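Long-range contacts in ABC transporter substrate binding protein (Ribose) (Agrobacterium vitis S4, PDB 4WT7), which probably serves as the periplasmic sugar- or polyol-binding component of an ABC transporter, here holding D-allitol: residues N154-N159 against G217-I222; G241-K246 against A264-A269. All blocks are in the same frame, centred on the assembly; numbering follows the deposited sequence.

Contact 1: residues N154-N159 against G217-I222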
# COMPACT_ATOMS: atom_id res chain seq x y z
N ASN A 154 14.70 -17.79 -9.48
CA ASN A 154 14.62 -17.52 -8.06
C ASN A 154 14.24 -16.07 -7.81
O ASN A 154 14.72 -15.14 -8.49
CB ASN A 154 15.93 -17.93 -7.38
CG ASN A 154 16.18 -19.44 -7.47
OD1 ASN A 154 15.25 -20.24 -7.34
ND2 ASN A 154 17.41 -19.83 -7.75
N VAL A 155 13.35 -15.89 -6.84
CA VAL A 155 12.77 -14.59 -6.52
C VAL A 155 13.02 -14.25 -5.06
O VAL A 155 12.70 -15.04 -4.16
CB VAL A 155 11.25 -14.59 -6.77
CG1 VAL A 155 10.66 -13.22 -6.54
CG2 VAL A 155 10.96 -15.04 -8.19
N VAL A 156 13.61 -13.09 -4.83
CA VAL A 156 13.78 -12.58 -3.50
C VAL A 156 12.51 -11.81 -3.19
O VAL A 156 12.01 -11.00 -4.01
CB VAL A 156 15.01 -11.64 -3.39
CG1 VAL A 156 15.10 -11.04 -2.01
CG2 VAL A 156 16.31 -12.37 -3.75
N VAL A 157 11.97 -12.05 -2.01
CA VAL A 157 10.66 -11.51 -1.68
C VAL A 157 10.80 -10.70 -0.41
O VAL A 157 11.39 -11.21 0.56
CB VAL A 157 9.64 -12.66 -1.42
CG1 VAL A 157 8.55 -12.17 -0.54
CG2 VAL A 157 9.08 -13.24 -2.72
N PHE A 158 10.30 -9.46 -0.41
CA PHE A 158 10.16 -8.65 0.81
C PHE A 158 8.72 -8.82 1.28
O PHE A 158 7.78 -8.46 0.55
CB PHE A 158 10.39 -7.15 0.52
CG PHE A 158 11.86 -6.72 0.45
CD1 PHE A 158 12.58 -6.41 1.60
CD2 PHE A 158 12.48 -6.56 -0.78
CE1 PHE A 158 13.92 -5.98 1.53
CE2 PHE A 158 13.81 -6.14 -0.86
CZ PHE A 158 14.52 -5.84 0.29
N ASN A 159 8.54 -9.35 2.49
CA ASN A 159 7.20 -9.65 2.99
C ASN A 159 7.15 -9.28 4.46
O ASN A 159 6.94 -10.14 5.32
CB ASN A 159 6.88 -11.13 2.74
CG ASN A 159 5.47 -11.53 3.19
OD1 ASN A 159 4.53 -10.72 3.21
ND2 ASN A 159 5.33 -12.79 3.56
N GLY A 217 22.40 -15.03 -12.72
CA GLY A 217 21.26 -15.87 -13.02
C GLY A 217 20.69 -16.64 -11.84
O GLY A 217 19.62 -17.23 -11.95
N SER A 218 21.36 -16.65 -10.69
CA SER A 218 20.84 -17.40 -9.54
C SER A 218 19.74 -16.64 -8.78
O SER A 218 19.11 -17.18 -7.85
CB SER A 218 21.98 -17.77 -8.59
OG SER A 218 22.53 -16.62 -7.98
N ILE A 219 19.55 -15.38 -9.14
CA ILE A 219 18.37 -14.59 -8.73
C ILE A 219 17.86 -13.94 -10.01
O ILE A 219 18.65 -13.48 -10.82
CB ILE A 219 18.74 -13.49 -7.73
CG1 ILE A 219 19.34 -14.11 -6.47
CG2 ILE A 219 17.52 -12.62 -7.43
CD1 ILE A 219 19.84 -13.12 -5.45
N LYS A 220 16.54 -13.90 -10.21
CA LYS A 220 16.00 -13.32 -11.43
C LYS A 220 15.09 -12.14 -11.14
O LYS A 220 14.94 -11.24 -11.99
CB LYS A 220 15.27 -14.36 -12.27
CG LYS A 220 16.11 -15.58 -12.57
CD LYS A 220 16.46 -15.77 -14.04
CE LYS A 220 15.19 -16.00 -14.86
NZ LYS A 220 15.27 -17.14 -15.83
N ALA A 221 14.49 -12.13 -9.94
CA ALA A 221 13.60 -11.05 -9.58
C ALA A 221 13.61 -10.75 -8.08
O ALA A 221 14.03 -11.58 -7.24
CB ALA A 221 12.19 -11.37 -10.03
N ILE A 222 13.14 -9.55 -7.76
CA ILE A 222 12.91 -9.15 -6.38
C ILE A 222 11.53 -8.50 -6.32
O ILE A 222 11.24 -7.51 -7.05
CB ILE A 222 13.95 -8.15 -5.91
CG1 ILE A 222 15.35 -8.69 -6.18
CG2 ILE A 222 13.76 -7.85 -4.43
CD1 ILE A 222 16.40 -7.80 -5.67
O HOH W 1 17.09 -18.11 -10.84
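The carboxamide of Asn154 meets the backbone carbonyl of Ser218: ND2 gives a hydrogen bond to Ser218 O at 3.1 Å. The acceptor lies almost in the Asn154 amide plane, 2° out of it. Seen from the acceptor the approach is less regular, since ND2 stands above the plane of the Ser218 carbonyl. With CG beside the backbone N (chi1 -65°), the amide is carried over the turn that precedes strand 221-224. The other flat group, the Phe158 ring, receives Ile222 CG2 obliquely, 4.0 Å from CE2.

Between these ends the backbones run in parallel. Asn154 O takes a nearly straight bond from Lys220 N (2.8 Å, 170°) and a weak one from Ala221 N, and Val156 N reaches Ala221 O at 2.9 Å. A water bridges Asn154 N and Gly217 O, extending the polar seam into the turn. On one face of the sheet Val155 CG1 lies 4.2 Å from Ala221 CB; on the other, Val156 CG2 fits against CG2 and CD1 of Ile219, and its CB against Ile222 CG1.

Lys220 NZ is held by Ile149 O, just before strand 153-158. Helix 198-212 covers the Val156, Phe158 and Ile222 face through Ile209, Ala202 and Val206, while strand 184-186 flanks 153-158 on its other edge, as expected of a Rossmann-like lobe in a periplasmic binding protein.

Contact 2: residues G241-K246 against A264-A269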
# COMPACT_ATOMS: atom_id res chain seq x y z
N GLY A 241 26.32 -4.06 -9.84
CA GLY A 241 26.49 -4.61 -11.18
C GLY A 241 25.66 -5.86 -11.50
O GLY A 241 26.11 -6.74 -12.25
N ARG A 242 24.46 -5.93 -10.93
CA ARG A 242 23.57 -7.09 -11.09
C ARG A 242 22.21 -6.69 -11.64
O ARG A 242 21.17 -6.96 -11.00
CB ARG A 242 23.37 -7.81 -9.74
CG ARG A 242 24.67 -8.38 -9.13
CD ARG A 242 25.15 -9.62 -9.86
NE ARG A 242 24.20 -10.73 -9.77
CZ ARG A 242 24.04 -11.52 -8.69
NH1 ARG A 242 24.76 -11.33 -7.61
NH2 ARG A 242 23.16 -12.51 -8.70
N THR A 243 22.20 -6.04 -12.80
CA THR A 243 20.98 -5.47 -13.31
C THR A 243 20.30 -6.44 -14.26
O THR A 243 19.31 -6.10 -14.89
CB THR A 243 21.17 -4.07 -13.96
OG1 THR A 243 22.25 -4.09 -14.91
CG2 THR A 243 21.46 -3.03 -12.88
N GLU A 244 20.83 -7.65 -14.36
CA GLU A 244 20.09 -8.70 -15.03
C GLU A 244 18.85 -8.99 -14.18
O GLU A 244 17.81 -9.42 -14.70
CB GLU A 244 20.94 -9.96 -15.20
CG GLU A 244 21.24 -10.73 -13.91
CD GLU A 244 22.40 -10.16 -13.11
OE1 GLU A 244 23.00 -9.13 -13.49
OE2 GLU A 244 22.72 -10.76 -12.09
N ILE A 245 18.95 -8.70 -12.89
CA ILE A 245 17.84 -8.95 -11.94
C ILE A 245 16.73 -7.90 -12.11
O ILE A 245 17.03 -6.71 -12.20
CB ILE A 245 18.36 -8.91 -10.49
CG1 ILE A 245 19.40 -10.00 -10.27
CG2 ILE A 245 17.21 -9.05 -9.50
CD1 ILE A 245 20.13 -9.89 -8.96
N LYS A 246 15.47 -8.34 -12.14
CA LYS A 246 14.32 -7.42 -12.33
C LYS A 246 13.57 -7.17 -11.03
O LYS A 246 13.38 -8.08 -10.22
CB LYS A 246 13.34 -8.00 -13.35
CG LYS A 246 13.90 -8.10 -14.79
CD LYS A 246 13.00 -8.96 -15.70
CE LYS A 246 13.48 -8.93 -17.14
NZ LYS A 246 14.90 -9.30 -17.21
N ALA A 264 17.60 1.48 -18.67
CA ALA A 264 18.83 0.97 -18.07
C ALA A 264 18.63 0.59 -16.59
O ALA A 264 19.55 0.10 -15.93
CB ALA A 264 19.93 2.01 -18.21
N SER A 265 17.41 0.79 -16.09
CA SER A 265 17.05 0.40 -14.73
C SER A 265 16.40 -0.98 -14.68
O SER A 265 15.52 -1.30 -15.48
CB SER A 265 16.10 1.43 -14.10
OG SER A 265 15.77 1.06 -12.78
N PRO A 266 16.82 -1.80 -13.72
CA PRO A 266 16.20 -3.11 -13.53
C PRO A 266 14.76 -3.07 -12.96
O PRO A 266 14.12 -4.11 -12.83
CB PRO A 266 17.16 -3.81 -12.56
CG PRO A 266 17.83 -2.70 -11.84
CD PRO A 266 17.98 -1.60 -12.84
N ALA A 267 14.25 -1.88 -12.65
CA ALA A 267 12.86 -1.76 -12.21
C ALA A 267 11.94 -2.10 -13.38
O ALA A 267 11.89 -1.38 -14.41
CB ALA A 267 12.61 -0.37 -11.69
N ALA A 268 11.19 -3.19 -13.21
CA ALA A 268 10.49 -3.79 -14.34
C ALA A 268 8.98 -3.49 -14.40
O ALA A 268 8.40 -3.35 -15.46
CB ALA A 268 10.72 -5.31 -14.34
N ALA A 269 8.36 -3.40 -13.23
CA ALA A 269 6.92 -3.19 -13.13
C ALA A 269 6.54 -2.63 -11.75
O ALA A 269 7.15 -2.98 -10.73
CB ALA A 269 6.17 -4.45 -13.40
O HOH W 2 21.77 -1.18 -16.39
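Apolar contacts carry most of this junction and centre on Pro266, whose CB faces 241-246 and whose CG and CD meet Thr243. Thr243 CG2 lies 3.8 Å from both CG and CD of Pro266, the two side chains crossing at a slant. OG1 stands between the backbone N and the carbonyl carbon (chi1 50°), which leaves CG2 anti to the carbonyl carbon and facing the proline. Farther along, Lys246 CB meets the methyl of Ala268 at 3.9 Å, while the rest of the lysine chain leads away. Leu237 and Thr234 of helix 227-240 also touch Pro266.

One contact between carbon and backbone oxygen adds to this: Lys246 CA directs its hydrogen at Pro266 O (3.4 Å, 140° at the hydrogen).

The one polar link between the segments runs through a water, which donates to Ala264 O at 2.6 Å and lies 3.3 Å from Thr243 OG1. Within 241-246, Arg242 NE forms a salt bridge with Glu244 OE2 (2.8 Å), using the syn lone pair of the carboxylate and staying in the guanidinium plane. Its NH2 also bonds to Tyr213 O, which ties this turn to the residue that follows helix 198-212.

No direct hydrogen bond joins the segments: Pro266 and Ala268 pair with Thr247, one residue beyond 241-246, while Lys246 pairs with Lys220 and Ile222 of the chain on its other side. The contact is thus apolar packing around a proline where strand 267-272 begins beside strand 246-249, with a water bridge at its outer margin, where Thr243 and Ala264 are exposed.

From the N terminus, the chain first lays down most of one lobe (strands 34-39 to 129-131; strand 298-300 joins it later), then enters the second lobe through helix 134-148. Contact 1 closes a loop of 57 residues, about half of them helical, by bringing strand 221-224 beside 153-158. Only afterwards does contact 2 open, closing a shorter excursion of 17 residues that carries strand 246-249 and helix 254-260. The loops are thus in series, neither enclosing nor crossing the other. They meet at Lys246, whose O and N probably accept from Ile222 N and donate to Lys220 O, so that strands 153-158, 221-224, 246-249 and 267-272 follow one another in a single sheet.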